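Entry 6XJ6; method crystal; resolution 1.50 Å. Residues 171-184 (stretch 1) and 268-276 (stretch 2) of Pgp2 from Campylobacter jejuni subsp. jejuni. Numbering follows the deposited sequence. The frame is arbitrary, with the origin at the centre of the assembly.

Stretch 1 (171-184) DQIASLLADLFTWK
Stretch 2 268-276: DKILYVKID

Residues 171-184 form an uninterrupted stretch of α-helix, part of a longer one, with phi/psi near -65/-40 and i to i+4 backbone hydrogen bonds running from Ser175 N to Asp171 O (3.0 Å) through Lys184 N to Leu180 O (2.9 Å). Residues 268-275 belong to a strand that begins earlier in the chain, phi from -83° to -139° and psi from 121° to 164°; Asp276 is outside it. The two axes approach to 10.4 Å, their N-to-C directions 118° apart, so the strand runs obliquely against the helix: its C-terminal end lies by the first turns of the helix, while toward its N-terminal end the backbone draws away and the Trp183 side chain spans the gap to Leu271 and Lys269. Leu176 and Ile275 bring their CA atoms to 7.9 Å, whereas Leu180 CA and Leu271 CA stand 9.6 Å apart. No hydrogen bond crosses between the stretches; the 329 Å² buried between them, both sides summed, is mainly a matter of apolar packing.

On the strand, alternation turns Lys269, Leu271, Val273 and Ile275 toward the helix. The helix answers with Gln172, Leu176, Leu180 and Trp183, spaced four, four and three residues apart and so returning to much the same side.

Ile275 has the largest covered area, 76 Å². In its m,t rotamer (chi1 -62°, chi2 173°) it reaches two successive turns: Ile275 CD1 lies 3.6 Å from Gln172 CB, and Ile275 CG1 lies 3.8 Å from Leu176 CD2. Gln172 (chi1 -68°, chi2 171°) thus offers aliphatic surface to the isoleucine, while its OE1 is hydrogen-bonded elsewhere in the structure.

Leu176 (59 Å²) points toward the strand with chi1 -77° and chi2 174°. Besides meeting Ile275, its CD2 packs 4.0 Å from Val273 CG2, so one methyl touches two consecutive inward-facing strand residues. Val273 (chi1 -50°) is short and β-branched, well suited to an extended backbone.

Leu271 (54 Å²), also m,t at -57° and 177°, anchors the other end. Its CD1 is 3.8 Å from Leu180 CD1 and 3.9 Å from Trp183 CZ3. Leu180 leaves the helix sideways, but its t,p rotamer (-180°, 70°) brings its end nearer the strand. Trp183 (chi1 167°, chi2 79°) presents a ring face: Leu271 CD1 sits 4.2 Å from the centroid of the six-membered ring, 21° off the normal, in a CH-pi contact. Near the plane of that ring, at its edge, Lys269 CE comes within 4.4 Å of Trp183 CH2. The lysine folds through three m torsions (-66°, -76°, -66°) before a final t, bringing its CE methylene to the edge of the indole; its NZ is hydrogen-bonded elsewhere.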

ATOM      1  N   ASP A 171     -13.568  -8.268   9.378  1.00 20.54           N
ATOM      2  CA  ASP A 171     -14.468  -8.869   8.400  1.00 21.48           C
ATOM      3  C   ASP A 171     -14.034  -8.545   6.980  1.00 18.94           C
ATOM      4  O   ASP A 171     -14.180  -9.375   6.075  1.00 19.39           O
ATOM      5  CB  ASP A 171     -15.896  -8.381   8.629  1.00 25.24           C
ATOM      6  CG  ASP A 171     -16.887  -9.023   7.677  1.00 33.73           C
ATOM      7  OD1 ASP A 171     -17.281 -10.183   7.927  1.00 36.79           O
ATOM      8  OD2 ASP A 171     -17.263  -8.371   6.674  1.00 37.68           O
ATOM      9  N   GLN A 172     -13.499  -7.337   6.769  1.00 20.38           N
ATOM     10  CA  GLN A 172     -13.056  -6.924   5.441  1.00 19.40           C
ATOM     11  C   GLN A 172     -11.781  -7.654   5.028  1.00 17.49           C
ATOM     12  O   GLN A 172     -11.649  -8.085   3.877  1.00 18.65           O
ATOM     13  CB  GLN A 172     -12.837  -5.408   5.420  1.00 20.81           C
ATOM     14  CG  GLN A 172     -14.123  -4.596   5.558  1.00 23.92           C
ATOM     15  CD  GLN A 172     -13.888  -3.097   5.763  1.00 24.13           C
ATOM     16  OE1 GLN A 172     -12.752  -2.633   5.890  1.00 24.04           O
ATOM     17  NE2 GLN A 172     -14.975  -2.336   5.799  1.00 28.10           N
ATOM     18  N   ILE A 173     -10.820  -7.786   5.944  1.00 18.30           N
ATOM     19  CA  ILE A 173      -9.610  -8.533   5.618  1.00 16.97           C
ATOM     20  C   ILE A 173      -9.957  -9.977   5.293  1.00 16.19           C
ATOM     21  O   ILE A 173      -9.450 -10.552   4.325  1.00 18.17           O
ATOM     22  CB  ILE A 173      -8.589  -8.421   6.764  1.00 17.93           C
ATOM     23  CG1 ILE A 173      -8.076  -6.983   6.848  1.00 20.49           C
ATOM     24  CG2 ILE A 173      -7.458  -9.434   6.587  1.00 18.74           C
ATOM     25  CD1 ILE A 173      -7.028  -6.763   7.897  1.00 23.72           C
ATOM     26  N   ALA A 174     -10.836 -10.582   6.093  1.00 17.48           N
ATOM     27  CA  ALA A 174     -11.200 -11.977   5.871  1.00 19.46           C
ATOM     28  C   ALA A 174     -11.919 -12.161   4.542  1.00 18.44           C
ATOM     29  O   ALA A 174     -11.649 -13.123   3.807  1.00 18.42           O
ATOM     30  CB  ALA A 174     -12.070 -12.470   7.024  1.00 20.83           C
ATOM     31  N   SER A 175     -12.856 -11.266   4.222  1.00 18.78           N
ATOM     32  CA  SER A 175     -13.565 -11.392   2.955  1.00 19.70           C
ATOM     33  C   SER A 175     -12.619 -11.184   1.778  1.00 18.90           C
ATOM     34  O   SER A 175     -12.712 -11.888   0.766  1.00 21.56           O
ATOM     35  CB  SER A 175     -14.745 -10.423   2.897  1.00 23.63           C
ATOM     36  OG  SER A 175     -14.314  -9.082   2.757  1.00 26.31           O
ATOM     37  N   LEU A 176     -11.689 -10.233   1.898  1.00 17.84           N
ATOM     38  CA  LEU A 176     -10.754  -9.995   0.805  1.00 18.42           C
ATOM     39  C   LEU A 176      -9.823 -11.183   0.600  1.00 18.79           C
ATOM     40  O   LEU A 176      -9.504 -11.536  -0.540  1.00 20.47           O
ATOM     41  CB  LEU A 176      -9.955  -8.717   1.054  1.00 19.79           C
ATOM     42  CG  LEU A 176     -10.689  -7.402   0.784  1.00 21.14           C
ATOM     43  CD1 LEU A 176      -9.821  -6.239   1.214  1.00 23.37           C
ATOM     44  CD2 LEU A 176     -11.075  -7.257  -0.685  1.00 21.94           C
ATOM     45  N   LEU A 177      -9.373 -11.813   1.685  1.00 18.27           N
ATOM     46  CA  LEU A 177      -8.518 -12.987   1.539  1.00 18.19           C
ATOM     47  C   LEU A 177      -9.265 -14.129   0.866  1.00 17.84           C
ATOM     48  O   LEU A 177      -8.704 -14.833   0.016  1.00 19.18           O
ATOM     49  CB  LEU A 177      -7.977 -13.418   2.898  1.00 20.75           C
ATOM     50  CG  LEU A 177      -6.827 -12.557   3.411  1.00 22.49           C
ATOM     51  CD1 LEU A 177      -6.597 -12.760   4.888  1.00 22.23           C
ATOM     52  CD2 LEU A 177      -5.563 -12.889   2.636  1.00 28.67           C
ATOM     53  N   ALA A 178     -10.532 -14.332   1.229  1.00 18.29           N
ATOM     54  CA  ALA A 178     -11.326 -15.345   0.548  1.00 16.96           C
ATOM     55  C   ALA A 178     -11.488 -15.006  -0.928  1.00 17.71           C
ATOM     56  O   ALA A 178     -11.394 -15.891  -1.788  1.00 19.78           O
ATOM     57  CB  ALA A 178     -12.681 -15.484   1.232  1.00 20.20           C
ATOM     58  N   ASP A 179     -11.722 -13.727  -1.246  1.00 19.11           N
ATOM     59  CA  ASP A 179     -11.814 -13.315  -2.643  1.00 19.09           C
ATOM     60  C   ASP A 179     -10.491 -13.525  -3.367  1.00 18.81           C
ATOM     61  O   ASP A 179     -10.466 -13.978  -4.519  1.00 19.99           O
ATOM     62  CB  ASP A 179     -12.215 -11.844  -2.733  1.00 20.51           C
ATOM     63  CG  ASP A 179     -13.668 -11.600  -2.387  1.00 22.28           C
ATOM     64  OD1 ASP A 179     -14.465 -12.562  -2.383  1.00 25.92           O
ATOM     65  OD2 ASP A 179     -14.014 -10.421  -2.137  1.00 22.47           O
ATOM     66  N   LEU A 180      -9.379 -13.184  -2.711  1.00 17.95           N
ATOM     67  CA  LEU A 180      -8.062 -13.371  -3.314  1.00 16.90           C
ATOM     68  C   LEU A 180      -7.856 -14.814  -3.760  1.00 17.89           C
ATOM     69  O   LEU A 180      -7.377 -15.070  -4.869  1.00 20.09           O
ATOM     70  CB  LEU A 180      -6.984 -12.969  -2.310  1.00 18.25           C
ATOM     71  CG  LEU A 180      -5.534 -13.092  -2.782  1.00 19.09           C
ATOM     72  CD1 LEU A 180      -5.223 -12.043  -3.834  1.00 20.46           C
ATOM     73  CD2 LEU A 180      -4.592 -12.968  -1.608  1.00 21.02           C
ATOM     74  N   PHE A 181      -8.183 -15.777  -2.891  1.00 17.74           N
ATOM     75  CA  PHE A 181      -7.955 -17.174  -3.244  1.00 18.50           C
ATOM     76  C   PHE A 181      -8.993 -17.693  -4.233  1.00 19.69           C
ATOM     77  O   PHE A 181      -8.711 -18.637  -4.981  1.00 21.74           O
ATOM     78  CB  PHE A 181      -7.846 -18.028  -1.978  1.00 18.41           C
ATOM     79  CG  PHE A 181      -6.507 -17.909  -1.330  1.00 20.39           C
ATOM     80  CD1 PHE A 181      -5.452 -18.697  -1.753  1.00 22.88           C
ATOM     81  CD2 PHE A 181      -6.276 -16.957  -0.360  1.00 21.41           C
ATOM     82  CE1 PHE A 181      -4.201 -18.564  -1.194  1.00 23.32           C
ATOM     83  CE2 PHE A 181      -5.021 -16.816   0.202  1.00 22.96           C
ATOM     84  CZ  PHE A 181      -3.984 -17.623  -0.216  1.00 22.27           C
ATOM     85  N   THR A 182     -10.182 -17.083  -4.265  1.00 19.80           N
ATOM     86  CA  THR A 182     -11.169 -17.423  -5.283  1.00 20.75           C
ATOM     87  C   THR A 182     -10.720 -16.918  -6.646  1.00 20.08           C
ATOM     88  O   THR A 182     -10.855 -17.621  -7.658  1.00 21.03           O
ATOM     89  CB  THR A 182     -12.520 -16.813  -4.904  1.00 21.83           C
ATOM     90  OG1 THR A 182     -12.926 -17.307  -3.615  1.00 22.29           O
ATOM     91  CG2 THR A 182     -13.593 -17.158  -5.939  1.00 22.28           C
ATOM     92  N   TRP A 183     -10.173 -15.703  -6.681  1.00 20.22           N
ATOM     93  CA  TRP A 183      -9.584 -15.161  -7.900  1.00 19.38           C
ATOM     94  C   TRP A 183      -8.403 -16.011  -8.360  1.00 19.99           C
ATOM     95  O   TRP A 183      -8.272 -16.311  -9.553  1.00 22.44           O
ATOM     96  CB  TRP A 183      -9.174 -13.719  -7.599  1.00 18.75           C
ATOM     97  CG  TRP A 183      -8.273 -13.001  -8.575  1.00 18.15           C
ATOM     98  CD1 TRP A 183      -8.626 -12.418  -9.758  1.00 18.04           C
ATOM     99  CD2 TRP A 183      -6.883 -12.728  -8.393  1.00 18.08           C
ATOM    100  NE1 TRP A 183      -7.533 -11.825 -10.336  1.00 19.62           N
ATOM    101  CE2 TRP A 183      -6.449 -11.998  -9.514  1.00 17.63           C
ATOM    102  CE3 TRP A 183      -5.960 -13.037  -7.390  1.00 18.36           C
ATOM    103  CZ2 TRP A 183      -5.131 -11.570  -9.662  1.00 18.08           C
ATOM    104  CZ3 TRP A 183      -4.653 -12.622  -7.540  1.00 18.19           C
ATOM    105  CH2 TRP A 183      -4.249 -11.895  -8.669  1.00 17.01           C
ATOM    106  N   LYS A 184      -7.552 -16.433  -7.420  1.00 21.18           N
ATOM    107  CA  LYS A 184      -6.437 -17.318  -7.746  1.00 21.43           C
ATOM    108  C   LYS A 184      -6.928 -18.610  -8.388  1.00 22.13           C
ATOM    109  O   LYS A 184      -6.366 -19.076  -9.389  1.00 21.27           O
ATOM    110  CB  LYS A 184      -5.650 -17.627  -6.470  1.00 24.40           C
ATOM    111  CG  LYS A 184      -4.473 -18.574  -6.647  1.00 25.76           C
ATOM    112  CD  LYS A 184      -3.819 -18.860  -5.304  1.00 27.36           C
ATOM    113  CE  LYS A 184      -2.715 -19.885  -5.408  1.00 32.17           C
ATOM    114  NZ  LYS A 184      -3.235 -21.238  -5.760  1.00 34.71           N
ATOM    115  N   ASP A 268       6.981 -10.718  -7.416  1.00 29.02           N
ATOM    116  CA  ASP A 268       6.214  -9.838  -6.543  1.00 29.31           C
ATOM    117  C   ASP A 268       4.907  -9.444  -7.214  1.00 26.14           C
ATOM    118  O   ASP A 268       4.899  -8.981  -8.360  1.00 29.58           O
ATOM    119  CB  ASP A 268       7.005  -8.565  -6.229  1.00 35.00           C
ATOM    120  CG  ASP A 268       8.394  -8.851  -5.713  1.00 41.20           C
ATOM    121  OD1 ASP A 268       9.367  -8.347  -6.309  1.00 44.73           O
ATOM    122  OD2 ASP A 268       8.515  -9.579  -4.710  1.00 43.37           O
ATOM    123  N   LYS A 269       3.809  -9.601  -6.484  1.00 22.30           N
ATOM    124  CA  LYS A 269       2.492  -9.176  -6.929  1.00 20.62           C
ATOM    125  C   LYS A 269       1.948  -8.121  -5.975  1.00 18.17           C
ATOM    126  O   LYS A 269       2.153  -8.198  -4.759  1.00 18.44           O
ATOM    127  CB  LYS A 269       1.516 -10.354  -6.916  1.00 24.39           C
ATOM    128  CG  LYS A 269       1.833 -11.454  -7.912  1.00 27.20           C
ATOM    129  CD  LYS A 269       1.468 -11.076  -9.333  1.00 27.89           C
ATOM    130  CE  LYS A 269      -0.040 -10.915  -9.530  1.00 29.18           C
ATOM    131  NZ  LYS A 269      -0.355 -10.514 -10.930  1.00 28.73           N
ATOM    132  N   ILE A 270       1.227  -7.149  -6.528  1.00 18.76           N
ATOM    133  CA  ILE A 270       0.503  -6.168  -5.728  1.00 18.47           C
ATOM    134  C   ILE A 270      -0.849  -5.928  -6.379  1.00 17.31           C
ATOM    135  O   ILE A 270      -0.932  -5.739  -7.597  1.00 19.89           O
ATOM    136  CB  ILE A 270       1.241  -4.823  -5.581  1.00 21.41           C
ATOM    137  CG1 ILE A 270       2.711  -5.031  -5.200  1.00 25.34           C
ATOM    138  CG2 ILE A 270       0.526  -3.968  -4.544  1.00 20.54           C
ATOM    139  CD1 ILE A 270       3.524  -3.742  -5.150  1.00 32.39           C
ATOM    140  N   LEU A 271      -1.903  -5.953  -5.571  1.00 16.32           N
ATOM    141  CA  LEU A 271      -3.233  -5.542  -5.985  1.00 16.00           C
ATOM    142  C   LEU A 271      -3.648  -4.337  -5.157  1.00 14.64           C
ATOM    143  O   LEU A 271      -3.472  -4.325  -3.934  1.00 16.55           O
ATOM    144  CB  LEU A 271      -4.255  -6.663  -5.770  1.00 16.69           C
ATOM    145  CG  LEU A 271      -3.989  -8.010  -6.443  1.00 17.81           C
ATOM    146  CD1 LEU A 271      -5.055  -9.015  -6.049  1.00 20.10           C
ATOM    147  CD2 LEU A 271      -3.936  -7.866  -7.951  1.00 20.10           C
ATOM    148  N   TYR A 272      -4.190  -3.329  -5.823  1.00 14.51           N
ATOM    149  CA  TYR A 272      -4.883  -2.227  -5.171  1.00 14.44           C
ATOM    150  C   TYR A 272      -6.361  -2.448  -5.439  1.00 15.00           C
ATOM    151  O   TYR A 272      -6.768  -2.553  -6.596  1.00 15.04           O
ATOM    152  CB  TYR A 272      -4.398  -0.880  -5.724  1.00 15.11           C
ATOM    153  CG  TYR A 272      -2.940  -0.630  -5.392  1.00 14.56           C
ATOM    154  CD1 TYR A 272      -1.932  -1.159  -6.183  1.00 14.22           C
ATOM    155  CD2 TYR A 272      -2.574   0.073  -4.254  1.00 15.00           C
ATOM    156  CE1 TYR A 272      -0.605  -0.980  -5.867  1.00 15.12           C
ATOM    157  CE2 TYR A 272      -1.237   0.267  -3.929  1.00 15.13           C
ATOM    158  CZ  TYR A 272      -0.261  -0.266  -4.739  1.00 15.32           C
ATOM    159  OH  TYR A 272       1.063  -0.098  -4.417  1.00 16.30           O
ATOM    160  N   VAL A 273      -7.155  -2.570  -4.375  1.00 14.48           N
ATOM    161  CA  VAL A 273      -8.533  -3.019  -4.500  1.00 15.48           C
ATOM    162  C   VAL A 273      -9.465  -2.120  -3.701  1.00 15.69           C
ATOM    163  O   VAL A 273      -9.060  -1.422  -2.774  1.00 16.52           O
ATOM    164  CB  VAL A 273      -8.708  -4.492  -4.045  1.00 16.50           C
ATOM    165  CG1 VAL A 273      -7.681  -5.399  -4.715  1.00 16.28           C
ATOM    166  CG2 VAL A 273      -8.619  -4.623  -2.519  1.00 16.79           C
ATOM    167  N   LYS A 274     -10.736  -2.153  -4.078  1.00 17.47           N
ATOM    168  CA  LYS A 274     -11.808  -1.658  -3.235  1.00 17.64           C
ATOM    169  C   LYS A 274     -12.748  -2.812  -2.918  1.00 17.30           C
ATOM    170  O   LYS A 274     -12.717  -3.861  -3.567  1.00 19.29           O
ATOM    171  CB  LYS A 274     -12.583  -0.523  -3.913  1.00 18.80           C
ATOM    172  CG  LYS A 274     -13.321  -0.941  -5.166  1.00 19.22           C
ATOM    173  CD  LYS A 274     -14.052   0.224  -5.800  1.00 24.18           C
ATOM    174  CE  LYS A 274     -14.654  -0.192  -7.119  1.00 32.67           C
ATOM    175  NZ  LYS A 274     -15.275   0.950  -7.847  1.00 39.10           N
ATOM    176  N   ILE A 275     -13.576  -2.615  -1.900  1.00 18.46           N
ATOM    177  CA  ILE A 275     -14.671  -3.525  -1.591  1.00 18.86           C
ATOM    178  C   ILE A 275     -15.947  -2.874  -2.097  1.00 20.52           C
ATOM    179  O   ILE A 275     -16.296  -1.766  -1.671  1.00 23.07           O
ATOM    180  CB  ILE A 275     -14.759  -3.818  -0.087  1.00 20.49           C
ATOM    181  CG1 ILE A 275     -13.484  -4.505   0.400  1.00 20.89           C
ATOM    182  CG2 ILE A 275     -15.952  -4.694   0.188  1.00 21.60           C
ATOM    183  CD1 ILE A 275     -13.423  -4.676   1.900  1.00 25.07           C
ATOM    184  N   ASP A 276     -16.648  -3.553  -3.003  1.00 22.72           N
ATOM    185  CA  ASP A 276     -17.813  -2.950  -3.628  1.00 25.56           C
ATOM    186  C   ASP A 276     -19.020  -3.019  -2.691  1.00 29.17           C
ATOM    187  O   ASP A 276     -18.949  -3.533  -1.570  1.00 27.53           O
ATOM    188  CB  ASP A 276     -18.061  -3.559  -5.010  1.00 27.22           C
ATOM    189  CG  ASP A 276     -18.629  -4.974  -4.959  1.00 29.27           C
ATOM    190  OD1 ASP A 276     -18.944  -5.492  -3.866  1.00 29.44           O
ATOM    191  OD2 ASP A 276     -18.758  -5.574  -6.047  1.00 32.36           O
TER